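Local coordinates for protein CyaB (Pseudomonas aeruginosa, PDB 3R5G) that probably converts ATP to cyclic AMP, as expected of the class III adenylyl cyclase catalytic domain of a longer membrane-bound protein, at residues 6-11 with 119-124; 63-68 with 130-135; 12-17 with 137-142. All blocks are in the same frame, centred on the assembly; numbering follows the deposited sequence.

Contact 1. Residues 6-11 with 119-124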
ATOM      1  N   GLN A   6     -19.715   7.741  -2.507  1.00 30.26           N
ATOM      2  CA  GLN A   6     -19.870   9.198  -2.327  1.00 29.26           C
ATOM      3  C   GLN A   6     -18.551   9.956  -2.236  1.00 26.38           C
ATOM      4  O   GLN A   6     -17.545   9.309  -2.035  1.00 29.15           O
ATOM      5  CB  GLN A   6     -20.634   9.532  -1.054  1.00 29.75           C
ATOM      6  CG  GLN A   6     -20.724   8.461  -0.052  1.00 34.54           C
ATOM      7  CD  GLN A   6     -22.170   8.336   0.488  1.00 39.25           C
ATOM      8  OE1 GLN A   6     -23.030   7.736  -0.158  1.00 49.08           O
ATOM      9  NE2 GLN A   6     -22.427   8.899   1.664  1.00 44.76           N
ATOM     10  N   ARG A   7     -18.589  11.260  -2.425  1.00 26.84           N
ATOM     11  CA  ARG A   7     -17.403  12.149  -2.273  1.00 24.20           C
ATOM     12  C   ARG A   7     -17.613  12.858  -0.969  1.00 24.32           C
ATOM     13  O   ARG A   7     -18.641  13.486  -0.799  1.00 25.60           O
ATOM     14  CB  ARG A   7     -17.360  13.191  -3.378  1.00 26.38           C
ATOM     15  CG  ARG A   7     -16.016  13.863  -3.503  1.00 26.27           C
ATOM     16  CD  ARG A   7     -15.486  13.793  -4.939  1.00 36.57           C
ATOM     17  NE  ARG A   7     -14.313  14.651  -5.082  1.00 39.57           N
ATOM     18  CZ  ARG A   7     -14.305  15.936  -4.736  1.00 39.64           C
ATOM     19  NH1 ARG A   7     -15.410  16.486  -4.244  1.00 39.69           N
ATOM     20  NH2 ARG A   7     -13.189  16.678  -4.878  1.00 43.87           N
ATOM     21  N   LYS A   8     -16.657  12.756  -0.028  1.00 17.11           N
ATOM     22  CA  LYS A   8     -16.878  13.280   1.327  1.00 16.64           C
ATOM     23  C   LYS A   8     -15.546  13.841   1.866  1.00 14.11           C
ATOM     24  O   LYS A   8     -14.502  13.301   1.471  1.00 14.96           O
ATOM     25  CB  LYS A   8     -17.335  12.158   2.241  1.00 18.89           C
ATOM     26  CG  LYS A   8     -18.765  11.711   1.916  1.00 21.30           C
ATOM     27  CD  LYS A   8     -19.026  10.394   2.680  1.00 24.84           C
ATOM     28  CE  LYS A   8     -19.356  10.680   4.121  1.00 27.83           C
ATOM     29  NZ  LYS A   8     -20.584   9.841   4.436  1.00 25.94           N
ATOM     30  N   LYS A   9     -15.634  14.835   2.751  1.00 14.77           N
ATOM     31  CA  LYS A   9     -14.378  15.423   3.389  1.00 13.06           C
ATOM     32  C   LYS A   9     -14.018  14.425   4.499  1.00 15.52           C
ATOM     33  O   LYS A   9     -14.813  14.181   5.412  1.00 14.42           O
ATOM     34  CB  LYS A   9     -14.694  16.761   3.972  1.00 14.82           C
ATOM     35  CG  LYS A   9     -13.325  17.366   4.534  1.00 18.82           C
ATOM     36  CD  LYS A   9     -13.545  18.795   4.858  1.00 25.00           C
ATOM     37  CE  LYS A   9     -13.343  19.702   3.681  1.00 32.70           C
ATOM     38  NZ  LYS A   9     -13.362  21.109   4.248  1.00 35.23           N
ATOM     39  N   LEU A  10     -12.832  13.840   4.416  1.00 13.51           N
ATOM     40  CA  LEU A  10     -12.317  12.905   5.388  1.00 10.77           C
ATOM     41  C   LEU A  10     -10.967  13.393   5.896  1.00 11.20           C
ATOM     42  O   LEU A  10     -10.283  14.103   5.202  1.00 13.18           O
ATOM     43  CB  LEU A  10     -12.120  11.551   4.775  1.00 13.26           C
ATOM     44  CG  LEU A  10     -13.278  10.915   4.005  1.00 14.13           C
ATOM     45  CD1 LEU A  10     -12.839   9.554   3.506  1.00 15.59           C
ATOM     46  CD2 LEU A  10     -14.418  10.731   4.919  1.00 13.49           C
ATOM     47  N   THR A  11     -10.616  12.949   7.112  1.00  9.88           N
ATOM     48  CA  THR A  11      -9.186  12.966   7.543  1.00  9.13           C
ATOM     49  C   THR A  11      -8.719  11.537   7.412  1.00  9.68           C
ATOM     50  O   THR A  11      -9.315  10.579   7.959  1.00 11.39           O
ATOM     51  CB  THR A  11      -9.037  13.600   8.919  1.00  8.13           C
ATOM     52  OG1 THR A  11      -9.397  14.974   8.865  1.00 10.78           O
ATOM     53  CG2 THR A  11      -7.503  13.551   9.361  1.00  9.76           C
ATOM     54  N   CYS A 119     -12.573  12.972  -0.517  1.00 15.95           N
ATOM     55  CA  CYS A 119     -12.207  11.639  -0.970  1.00 15.61           C
ATOM     56  C   CYS A 119     -13.421  10.908  -1.506  1.00 15.84           C
ATOM     57  O   CYS A 119     -14.496  11.277  -1.163  1.00 17.42           O
ATOM     58  CB  CYS A 119     -11.683  10.784   0.215  1.00 16.37           C
ATOM     59  SG  CYS A 119     -10.172  11.445   0.981  1.00 16.35           S
ATOM     60  N   THR A 120     -13.220   9.902  -2.334  1.00 14.67           N
ATOM     61  CA  THR A 120     -14.352   9.055  -2.817  1.00 16.01           C
ATOM     62  C   THR A 120     -14.386   7.808  -1.973  1.00 17.15           C
ATOM     63  O   THR A 120     -13.377   7.050  -1.826  1.00 16.47           O
ATOM     64  CB  THR A 120     -14.147   8.688  -4.287  1.00 18.61           C
ATOM     65  OG1 THR A 120     -13.988   9.882  -5.056  1.00 20.23           O
ATOM     66  CG2 THR A 120     -15.260   7.758  -4.779  1.00 20.89           C
ATOM     67  N   VAL A 121     -15.571   7.505  -1.416  1.00 18.86           N
ATOM     68  CA  VAL A 121     -15.711   6.328  -0.530  1.00 19.48           C
ATOM     69  C   VAL A 121     -16.772   5.371  -1.054  1.00 20.48           C
ATOM     70  O   VAL A 121     -17.812   5.825  -1.499  1.00 23.63           O
ATOM     71  CB  VAL A 121     -16.269   6.619   0.903  1.00 23.47           C
ATOM     72  CG1 VAL A 121     -15.813   5.479   1.944  1.00 22.01           C
ATOM     73  CG2 VAL A 121     -15.949   8.023   1.286  1.00 23.42           C
ATOM     74  N   GLY A 122     -16.502   4.109  -1.016  1.00 21.38           N
ATOM     75  CA  GLY A 122     -17.453   3.189  -1.695  1.00 22.29           C
ATOM     76  C   GLY A 122     -17.017   1.787  -1.561  1.00 20.78           C
ATOM     77  O   GLY A 122     -16.033   1.462  -0.901  1.00 21.27           O
ATOM     78  N   ASN A 123     -17.755   0.870  -2.233  1.00 20.85           N
ATOM     79  CA  ASN A 123     -17.353  -0.491  -2.247  1.00 21.20           C
ATOM     80  C   ASN A 123     -16.619  -0.766  -3.549  1.00 21.37           C
ATOM     81  O   ASN A 123     -17.181  -0.584  -4.642  1.00 25.49           O
ATOM     82  CB  ASN A 123     -18.586  -1.443  -2.145  1.00 21.92           C
ATOM     83  CG  ASN A 123     -19.296  -1.254  -0.866  1.00 26.65           C
ATOM     84  OD1 ASN A 123     -18.748  -1.560   0.208  1.00 32.57           O
ATOM     85  ND2 ASN A 123     -20.518  -0.736  -0.941  1.00 32.73           N
ATOM     86  N   PHE A 124     -15.353  -1.176  -3.395  1.00 19.47           N
ATOM     87  CA  PHE A 124     -14.474  -1.366  -4.570  1.00 18.21           C
ATOM     88  C   PHE A 124     -13.890  -2.734  -4.555  1.00 18.64           C
ATOM     89  O   PHE A 124     -13.633  -3.308  -3.524  1.00 18.91           O
ATOM     90  CB  PHE A 124     -13.343  -0.344  -4.524  1.00 17.95           C
ATOM     91  CG  PHE A 124     -13.814   1.056  -4.537  1.00 17.05           C
ATOM     92  CD1 PHE A 124     -13.527   1.891  -3.476  1.00 20.11           C
ATOM     93  CD2 PHE A 124     -14.580   1.545  -5.596  1.00 22.60           C
ATOM     94  CE1 PHE A 124     -13.952   3.200  -3.478  1.00 21.92           C
ATOM     95  CE2 PHE A 124     -14.990   2.878  -5.618  1.00 22.44           C
ATOM     96  CZ  PHE A 124     -14.689   3.716  -4.534  1.00 23.04           C
TER
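Four main-chain hydrogen bonds make the first shell of this contact, which joins strands 6-18 and 118-124 as antiparallel neighbours in the mixed sheet of the cyclase catalytic domain. Q6 and V121 form one hydrogen-bonded pair: Q6 N gives to V121 O at 2.9 Å, and V121 N returns a nearly straight bond (169°) to Q6 O at 2.7 Å. K8 and C119 form the next, K8 N to C119 O at 2.9 Å and C119 N to K8 O at 2.8 Å; in the latter the donor sits 30° above the carbonyl plane. Between them lies the non-hydrogen-bonded pair R7 and T120, where R7 CA approaches C119 O at 3.2 Å in a CA-H...O contact. Beyond K8, L10 pairs through its backbone with G117, and its side chain points toward strand 119-124, CD1 lying 3.7 Å from C119 CB and 4.1 Å from V121 CG2. The K8 chain crosses V121 obliquely, then bends away so that NZ forms a salt bridge with D68. On the other face T120 packs on L32 of the second subunit. Pairing thus rests on backbone bonds; side chains add an apolar seam at L10, bordered by K8, whose charge D68 probably offsets.

Contact 2. Residues 63-68 with 130-135; sequences MVFFGD and MDYTII
I134 carries the tight part of this contact, wedged between two side chains of strand 61-66. Its CG2 methyl stands over the centre of the F65 ring, 3.8 Å from the centroid and only 12° off the normal, a clear CH-pi contact, while its CD1 reaches F65 CD2 at 3.6 Å. M63, fully extended, slides past I134 in the opposite direction and brings its CE to 3.4 Å from I134 CG1, closer than usual carbon packing. Apolar packing is looser toward the partly exposed Y132, with F65 CZ and Y132 CE2 4.3 Å apart, though the Y132 hydroxyl is held by the buried D68. Y132 OH donates to D68 OD2 at a short 2.5 Å, D68 OD2 accepting through its syn lone pair, on the side of OD1; carboxylate and phenol ring meet tip to tip, nearly coplanar (18°). D68 OD1 is also salt-bridged to K8, which would probably keep the carboxylate ionised. The segments 63-66 and 130-135 run at 79° to each other and are not paired directly; in the cyclase domain's curled sheet, strands 6-18 and 118-124 come between them. L10, V12 and V121 of those strands pack on I134, whereas F66 lies against helix 74-100.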
ATOM      1  N   MET A  63      -4.085   1.956   7.898  1.00 11.52           N
ATOM      2  CA  MET A  63      -4.814   3.016   7.256  1.00 11.51           C
ATOM      3  C   MET A  63      -6.133   3.182   8.011  1.00 11.73           C
ATOM      4  O   MET A  63      -6.837   2.166   8.214  1.00 12.96           O
ATOM      5  CB  MET A  63      -5.079   2.549   5.843  1.00 16.72           C
ATOM      6  CG  MET A  63      -5.768   3.504   5.048  1.00 20.65           C
ATOM      7  SD  MET A  63      -6.177   2.783   3.374  1.00 25.65           S
ATOM      8  CE  MET A  63      -7.261   4.089   2.864  1.00 29.08           C
ATOM      9  N   VAL A  64      -6.437   4.375   8.471  1.00 10.41           N
ATOM     10  CA  VAL A  64      -7.653   4.701   9.236  1.00 11.39           C
ATOM     11  C   VAL A  64      -8.219   5.952   8.650  1.00 11.05           C
ATOM     12  O   VAL A  64      -7.430   6.839   8.219  1.00 12.36           O
ATOM     13  CB  VAL A  64      -7.342   4.891  10.720  1.00 10.07           C
ATOM     14  CG1 VAL A  64      -8.623   5.270  11.539  1.00 11.24           C
ATOM     15  CG2 VAL A  64      -6.560   3.655  11.275  1.00 11.39           C
ATOM     16  N   PHE A  65      -9.543   6.080   8.536  1.00  9.13           N
ATOM     17  CA  PHE A  65     -10.079   7.349   8.146  1.00  9.00           C
ATOM     18  C   PHE A  65     -11.188   7.835   9.041  1.00 11.21           C
ATOM     19  O   PHE A  65     -11.840   6.994   9.727  1.00 10.62           O
ATOM     20  CB  PHE A  65     -10.445   7.376   6.662  1.00 10.86           C
ATOM     21  CG  PHE A  65     -11.472   6.318   6.273  1.00 11.50           C
ATOM     22  CD1 PHE A  65     -12.832   6.600   6.325  1.00 13.18           C
ATOM     23  CD2 PHE A  65     -11.041   5.140   5.772  1.00 11.92           C
ATOM     24  CE1 PHE A  65     -13.786   5.598   5.824  1.00 12.58           C
ATOM     25  CE2 PHE A  65     -11.953   4.119   5.277  1.00 14.70           C
ATOM     26  CZ  PHE A  65     -13.333   4.369   5.358  1.00 15.09           C
ATOM     27  N   PHE A  66     -11.404   9.125   9.033  1.00  9.70           N
ATOM     28  CA  PHE A  66     -12.450   9.756   9.858  1.00 10.80           C
ATOM     29  C   PHE A  66     -13.328  10.620   8.982  1.00 11.59           C
ATOM     30  O   PHE A  66     -12.861  11.323   8.088  1.00 12.09           O
ATOM     31  CB  PHE A  66     -11.802  10.645  10.934  1.00 10.93           C
ATOM     32  CG  PHE A  66     -11.078   9.891  11.977  1.00 10.22           C
ATOM     33  CD1 PHE A  66     -11.601   9.757  13.290  1.00 11.40           C
ATOM     34  CD2 PHE A  66      -9.804   9.327  11.704  1.00 11.88           C
ATOM     35  CE1 PHE A  66     -10.788   9.022  14.252  1.00 11.28           C
ATOM     36  CE2 PHE A  66      -9.068   8.597  12.634  1.00  9.56           C
ATOM     37  CZ  PHE A  66      -9.536   8.448  13.879  1.00 10.41           C
ATOM     38  N   GLY A  67     -14.614  10.564   9.206  1.00  9.98           N
ATOM     39  CA  GLY A  67     -15.603  11.378   8.476  1.00 11.06           C
ATOM     40  C   GLY A  67     -16.609  10.455   7.752  1.00 11.86           C
ATOM     41  O   GLY A  67     -17.552  10.995   7.152  1.00 14.61           O
ATOM     42  N   ASP A  68     -16.375   9.172   7.755  1.00 11.21           N
ATOM     43  CA  ASP A  68     -17.310   8.231   7.127  1.00 13.26           C
ATOM     44  C   ASP A  68     -17.045   6.917   7.853  1.00 14.47           C
ATOM     45  O   ASP A  68     -15.893   6.597   8.113  1.00 13.06           O
ATOM     46  CB  ASP A  68     -17.063   8.099   5.603  1.00 14.73           C
ATOM     47  CG  ASP A  68     -17.918   6.978   5.017  1.00 15.04           C
ATOM     48  OD1 ASP A  68     -18.961   7.344   4.499  1.00 19.32           O
ATOM     49  OD2 ASP A  68     -17.546   5.806   5.037  1.00 16.65           O
ATOM     50  N   MET A 130     -14.495  -7.831  -2.463  1.00 31.76           N
ATOM     51  CA  MET A 130     -15.009  -6.489  -2.402  1.00 33.15           C
ATOM     52  C   MET A 130     -14.699  -5.850  -1.019  1.00 33.05           C
ATOM     53  O   MET A 130     -14.787  -6.513   0.032  1.00 32.78           O
ATOM     54  CB  MET A 130     -16.512  -6.610  -2.568  1.00 33.70           C
ATOM     55  CG  MET A 130     -17.109  -5.479  -3.288  1.00 36.88           C
ATOM     56  SD  MET A 130     -16.737  -5.612  -5.075  1.00 41.42           S
ATOM     57  CE  MET A 130     -17.560  -4.068  -5.400  1.00 36.31           C
ATOM     58  N   ASP A 131     -14.347  -4.558  -1.009  1.00 31.81           N
ATOM     59  CA  ASP A 131     -14.155  -3.872   0.259  1.00 30.43           C
ATOM     60  C   ASP A 131     -14.657  -2.443   0.258  1.00 28.15           C
ATOM     61  O   ASP A 131     -14.645  -1.719  -0.739  1.00 26.23           O
ATOM     62  CB  ASP A 131     -12.736  -3.968   0.734  1.00 31.56           C
ATOM     63  CG  ASP A 131     -12.347  -5.391   1.065  1.00 38.61           C
ATOM     64  OD1 ASP A 131     -12.702  -5.902   2.189  1.00 44.12           O
ATOM     65  OD2 ASP A 131     -11.727  -6.012   0.162  1.00 42.74           O
ATOM     66  N   TYR A 132     -15.135  -2.033   1.432  1.00 25.37           N
ATOM     67  CA  TYR A 132     -15.566  -0.650   1.621  1.00 22.96           C
ATOM     68  C   TYR A 132     -14.332   0.165   1.966  1.00 22.97           C
ATOM     69  O   TYR A 132     -13.628  -0.180   2.929  1.00 24.01           O
ATOM     70  CB  TYR A 132     -16.460  -0.652   2.891  1.00 22.14           C
ATOM     71  CG  TYR A 132     -17.096   0.612   3.083  1.00 20.66           C
ATOM     72  CD1 TYR A 132     -18.245   0.975   2.348  1.00 21.47           C
ATOM     73  CD2 TYR A 132     -16.539   1.551   3.949  1.00 19.71           C
ATOM     74  CE1 TYR A 132     -18.851   2.184   2.523  1.00 19.60           C
ATOM     75  CE2 TYR A 132     -17.136   2.741   4.158  1.00 18.24           C
ATOM     76  CZ  TYR A 132     -18.279   3.108   3.449  1.00 18.00           C
ATOM     77  OH  TYR A 132     -18.948   4.276   3.580  1.00 21.93           O
ATOM     78  N   THR A 133     -13.991   1.156   1.134  1.00 19.58           N
ATOM     79  CA  THR A 133     -12.650   1.814   1.272  1.00 19.90           C
ATOM     80  C   THR A 133     -12.701   3.150   0.560  1.00 16.40           C
ATOM     81  O   THR A 133     -13.766   3.614   0.166  1.00 15.78           O
ATOM     82  CB  THR A 133     -11.549   0.884   0.794  1.00 20.39           C
ATOM     83  OG1 THR A 133     -10.221   1.467   0.958  1.00 21.82           O
ATOM     84  CG2 THR A 133     -11.800   0.493  -0.672  1.00 23.55           C
ATOM     85  N   ILE A 134     -11.562   3.859   0.436  1.00 16.05           N
ATOM     86  CA  ILE A 134     -11.540   5.224  -0.083  1.00 14.44           C
ATOM     87  C   ILE A 134     -10.400   5.322  -1.069  1.00 14.13           C
ATOM     88  O   ILE A 134      -9.376   4.571  -0.978  1.00 16.16           O
ATOM     89  CB  ILE A 134     -11.294   6.254   1.100  1.00 15.73           C
ATOM     90  CG1 ILE A 134     -10.034   5.870   1.930  1.00 13.79           C
ATOM     91  CG2 ILE A 134     -12.539   6.175   2.069  1.00 16.75           C
ATOM     92  CD1 ILE A 134      -9.628   7.034   3.006  1.00 19.54           C
ATOM     93  N   ILE A 135     -10.611   6.238  -2.003  1.00 13.58           N
ATOM     94  CA  ILE A 135      -9.594   6.540  -3.022  1.00 13.72           C
ATOM     95  C   ILE A 135      -9.582   8.043  -3.331  1.00 13.99           C
ATOM     96  O   ILE A 135     -10.554   8.783  -3.073  1.00 14.91           O
ATOM     97  CB  ILE A 135      -9.890   5.719  -4.298  1.00 17.10           C
ATOM     98  CG1 ILE A 135     -11.227   6.143  -4.921  1.00 17.43           C
ATOM     99  CG2 ILE A 135      -9.827   4.255  -4.087  1.00 17.19           C
ATOM    100  CD1 ILE A 135     -11.584   5.371  -6.310  1.00 21.37           C
TER

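Contact 3. Residues 12-17 with 137-142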
ATOM      1  N   VAL A  12      -7.596  11.383   6.745  1.00  9.72           N
ATOM      2  CA  VAL A  12      -7.018  10.085   6.401  1.00  9.10           C
ATOM      3  C   VAL A  12      -5.648   9.898   7.037  1.00  9.31           C
ATOM      4  O   VAL A  12      -4.844  10.854   7.011  1.00  9.87           O
ATOM      5  CB  VAL A  12      -6.838   9.889   4.838  1.00  9.79           C
ATOM      6  CG1 VAL A  12      -6.213   8.575   4.504  1.00 10.34           C
ATOM      7  CG2 VAL A  12      -8.195  10.160   4.127  1.00 11.73           C
ATOM      8  N   PHE A  13      -5.419   8.765   7.703  1.00 10.63           N
ATOM      9  CA  PHE A  13      -4.237   8.501   8.518  1.00  9.99           C
ATOM     10  C   PHE A  13      -3.572   7.252   7.964  1.00 10.04           C
ATOM     11  O   PHE A  13      -4.244   6.221   7.695  1.00  9.21           O
ATOM     12  CB  PHE A  13      -4.779   8.205   9.955  1.00  9.38           C
ATOM     13  CG  PHE A  13      -3.763   7.613  10.835  1.00 10.18           C
ATOM     14  CD1 PHE A  13      -3.075   8.461  11.747  1.00 10.61           C
ATOM     15  CD2 PHE A  13      -3.443   6.230  10.805  1.00  9.76           C
ATOM     16  CE1 PHE A  13      -2.141   7.910  12.628  1.00  9.20           C
ATOM     17  CE2 PHE A  13      -2.441   5.674  11.717  1.00 11.03           C
ATOM     18  CZ  PHE A  13      -1.791   6.517  12.623  1.00 10.85           C
ATOM     19  N   PHE A  14      -2.240   7.343   7.771  1.00  8.90           N
ATOM     20  CA  PHE A  14      -1.435   6.204   7.514  1.00  7.50           C
ATOM     21  C   PHE A  14      -0.312   6.098   8.479  1.00  9.78           C
ATOM     22  O   PHE A  14       0.277   7.133   8.841  1.00 10.90           O
ATOM     23  CB  PHE A  14      -0.762   6.255   6.088  1.00  9.27           C
ATOM     24  CG  PHE A  14      -1.710   5.983   4.934  1.00 10.76           C
ATOM     25  CD1 PHE A  14      -2.481   6.960   4.431  1.00 10.27           C
ATOM     26  CD2 PHE A  14      -1.849   4.672   4.424  1.00 13.39           C
ATOM     27  CE1 PHE A  14      -3.303   6.735   3.315  1.00 12.86           C
ATOM     28  CE2 PHE A  14      -2.779   4.417   3.400  1.00 15.19           C
ATOM     29  CZ  PHE A  14      -3.443   5.478   2.795  1.00 13.28           C
ATOM     30  N   SER A  15       0.063   4.901   8.839  1.00 10.10           N
ATOM     31  CA  SER A  15       1.279   4.731   9.660  1.00 10.76           C
ATOM     32  C   SER A  15       2.042   3.506   9.272  1.00 10.14           C
ATOM     33  O   SER A  15       1.498   2.597   8.664  1.00 11.56           O
ATOM     34  CB  SER A  15       0.938   4.635  11.124  1.00 12.01           C
ATOM     35  OG  SER A  15       0.161   3.422  11.409  1.00 12.60           O
ATOM     36  N   ASP A  16       3.328   3.465   9.625  1.00 12.70           N
ATOM     37  CA  ASP A  16       4.035   2.204   9.553  1.00 14.38           C
ATOM     38  C   ASP A  16       5.099   2.171  10.641  1.00 13.81           C
ATOM     39  O   ASP A  16       5.309   3.193  11.358  1.00 14.18           O
ATOM     40  CB  ASP A  16       4.672   1.966   8.162  1.00 15.67           C
ATOM     41  CG  ASP A  16       5.808   2.903   7.841  1.00 21.23           C
ATOM     42  OD1 ASP A  16       6.771   3.025   8.584  1.00 25.14           O
ATOM     43  OD2 ASP A  16       5.704   3.570   6.793  1.00 31.42           O
ATOM     44  N   ILE A  17       5.745   1.013  10.806  1.00 14.54           N
ATOM     45  CA  ILE A  17       6.827   0.905  11.804  1.00 15.78           C
ATOM     46  C   ILE A  17       8.197   0.943  11.154  1.00 16.79           C
ATOM     47  O   ILE A  17       8.561   0.049  10.384  1.00 17.89           O
ATOM     48  CB  ILE A  17       6.711  -0.399  12.608  1.00 16.76           C
ATOM     49  CG1 ILE A  17       5.353  -0.489  13.223  1.00 16.72           C
ATOM     50  CG2 ILE A  17       7.773  -0.460  13.622  1.00 17.11           C
ATOM     51  CD1 ILE A  17       5.059  -1.976  13.710  1.00 21.79           C
ATOM     52  N   ARG A 137      -6.796  11.605  -4.760  1.00 14.36           N
ATOM     53  CA  ARG A 137      -5.552  12.359  -4.505  1.00 16.29           C
ATOM     54  C   ARG A 137      -5.269  12.649  -3.035  1.00 13.74           C
ATOM     55  O   ARG A 137      -4.113  12.640  -2.618  1.00 14.10           O
ATOM     56  CB  ARG A 137      -5.575  13.639  -5.345  1.00 17.33           C
ATOM     57  CG  ARG A 137      -4.389  14.513  -5.327  1.00 26.68           C
ATOM     58  CD  ARG A 137      -4.640  15.668  -6.390  1.00 33.22           C
ATOM     59  NE  ARG A 137      -5.576  16.721  -5.969  1.00 44.25           N
ATOM     60  CZ  ARG A 137      -5.370  18.039  -6.171  1.00 49.46           C
ATOM     61  NH1 ARG A 137      -4.248  18.477  -6.760  1.00 50.20           N
ATOM     62  NH2 ARG A 137      -6.274  18.940  -5.765  1.00 50.21           N
ATOM     63  N   GLU A 138      -6.317  12.916  -2.261  1.00 12.77           N
ATOM     64  CA  GLU A 138      -6.180  13.304  -0.862  1.00 13.29           C
ATOM     65  C   GLU A 138      -5.841  12.089  -0.027  1.00 14.02           C
ATOM     66  O   GLU A 138      -5.106  12.170   0.975  1.00 13.66           O
ATOM     67  CB  GLU A 138      -7.477  13.947  -0.383  1.00 11.19           C
ATOM     68  CG  GLU A 138      -7.862  15.285  -1.098  1.00 17.43           C
ATOM     69  CD  GLU A 138      -6.971  16.467  -0.900  1.00 20.01           C
ATOM     70  OE1 GLU A 138      -6.034  16.473  -0.152  1.00 18.30           O
ATOM     71  OE2 GLU A 138      -7.203  17.468  -1.634  1.00 25.80           O
ATOM     72  N   VAL A 139      -6.275  10.901  -0.466  1.00 11.02           N
ATOM     73  CA  VAL A 139      -5.819   9.705   0.163  1.00 11.96           C
ATOM     74  C   VAL A 139      -4.307   9.462  -0.137  1.00 13.19           C
ATOM     75  O   VAL A 139      -3.511   9.133   0.757  1.00 12.80           O
ATOM     76  CB  VAL A 139      -6.616   8.452  -0.318  1.00 11.03           C
ATOM     77  CG1 VAL A 139      -6.139   7.210   0.367  1.00 13.86           C
ATOM     78  CG2 VAL A 139      -8.097   8.651  -0.198  1.00 15.64           C
ATOM     79  N   ASN A 140      -3.914   9.649  -1.389  1.00 13.17           N
ATOM     80  CA  ASN A 140      -2.539   9.433  -1.742  1.00 15.41           C
ATOM     81  C   ASN A 140      -1.656  10.463  -1.029  1.00 14.34           C
ATOM     82  O   ASN A 140      -0.551  10.064  -0.646  1.00 14.68           O
ATOM     83  CB  ASN A 140      -2.364   9.686  -3.240  1.00 16.23           C
ATOM     84  CG  ASN A 140      -3.030   8.622  -4.066  1.00 22.72           C
ATOM     85  OD1 ASN A 140      -3.583   7.633  -3.517  1.00 25.36           O
ATOM     86  ND2 ASN A 140      -2.987   8.798  -5.360  1.00 28.35           N
ATOM     87  N   LEU A 141      -2.166  11.659  -0.779  1.00 12.76           N
ATOM     88  CA  LEU A 141      -1.303  12.721  -0.093  1.00 13.64           C
ATOM     89  C   LEU A 141      -1.008  12.272   1.347  1.00 13.36           C
ATOM     90  O   LEU A 141       0.075  12.368   1.834  1.00 13.47           O
ATOM     91  CB  LEU A 141      -1.894  14.100  -0.202  1.00 12.61           C
ATOM     92  CG  LEU A 141      -1.089  15.187   0.560  1.00 14.45           C
ATOM     93  CD1 LEU A 141       0.341  15.291  -0.004  1.00 22.08           C
ATOM     94  CD2 LEU A 141      -1.839  16.487   0.450  1.00 19.14           C
ATOM     95  N   ALA A 142      -1.985  11.643   2.054  1.00 11.69           N
ATOM     96  CA  ALA A 142      -1.698  11.094   3.397  1.00 11.68           C
ATOM     97  C   ALA A 142      -0.620  10.034   3.362  1.00 11.28           C
ATOM     98  O   ALA A 142       0.234  10.010   4.213  1.00 12.52           O
ATOM     99  CB  ALA A 142      -2.948  10.526   4.101  1.00 12.52           C
TER
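V12 holds CG1 anti to its backbone N (chi1 178°), and F14 sets its ring beside the backbone N, anti to the carbonyl carbon (chi1 -74°); both residues point toward the helix, and these torsions place CG1 and the ring against its first turns. V139 likewise has CG1 anti to its own N, which aims that methyl at the ring. The A142 methyl is the centre of the contact. Its CB meets the F14 ring at the edge and in its plane, 3.6 Å from CD1, and lies 3.8 Å from V12 CG1 and 3.5 Å from V12 O. Farther round the ring, V139 CG1 touches F14 CZ at 4.0 Å, the two side chains crossing at about a right angle, and F14 CE1 comes within 3.5 Å of V139 O. With a single methyl as the spacer, the CA atoms of V12 and A142 are 6.2 Å apart, and the segment axes approach to 7.9 Å at 33°. The contact thus packs the helix that follows strand 129-135 against the cyclase domain's sheet. Around it, E138 bonds N115, D16 pairs with R111 and R18, and R137 N bonds E25 of the second subunit, a carboxylate that would suit the positive end of a helix. No hydrogen bond joins the two segments, so their contact rests on van der Waals packing of methyls and ring, with two backbone carbonyls at its edge.

The three contacts adjoin one another along the sheet, with centres 7 Å (1 and 2), 11 Å (2 and 3) and 14 Å (1 and 3) apart. Strand 6-18 serves contacts 1 and 3, and contact 2 is tied to it by probable main-chain hydrogen bonds, T11 O to F66 N and V64 O to F13 N, both 2.8 Å. I134 of contact 2 touches both other contacts: its CG2 lies 3.3 Å from V121 CG1 and its CD1 3.6 Å from V12 CG2. C119 SG joins contact 1 to the helix, 3.7 Å from V139 CG2. All three contacts touch the second subunit, consistent with class III cyclases, whose active sites form between two catalytic domains.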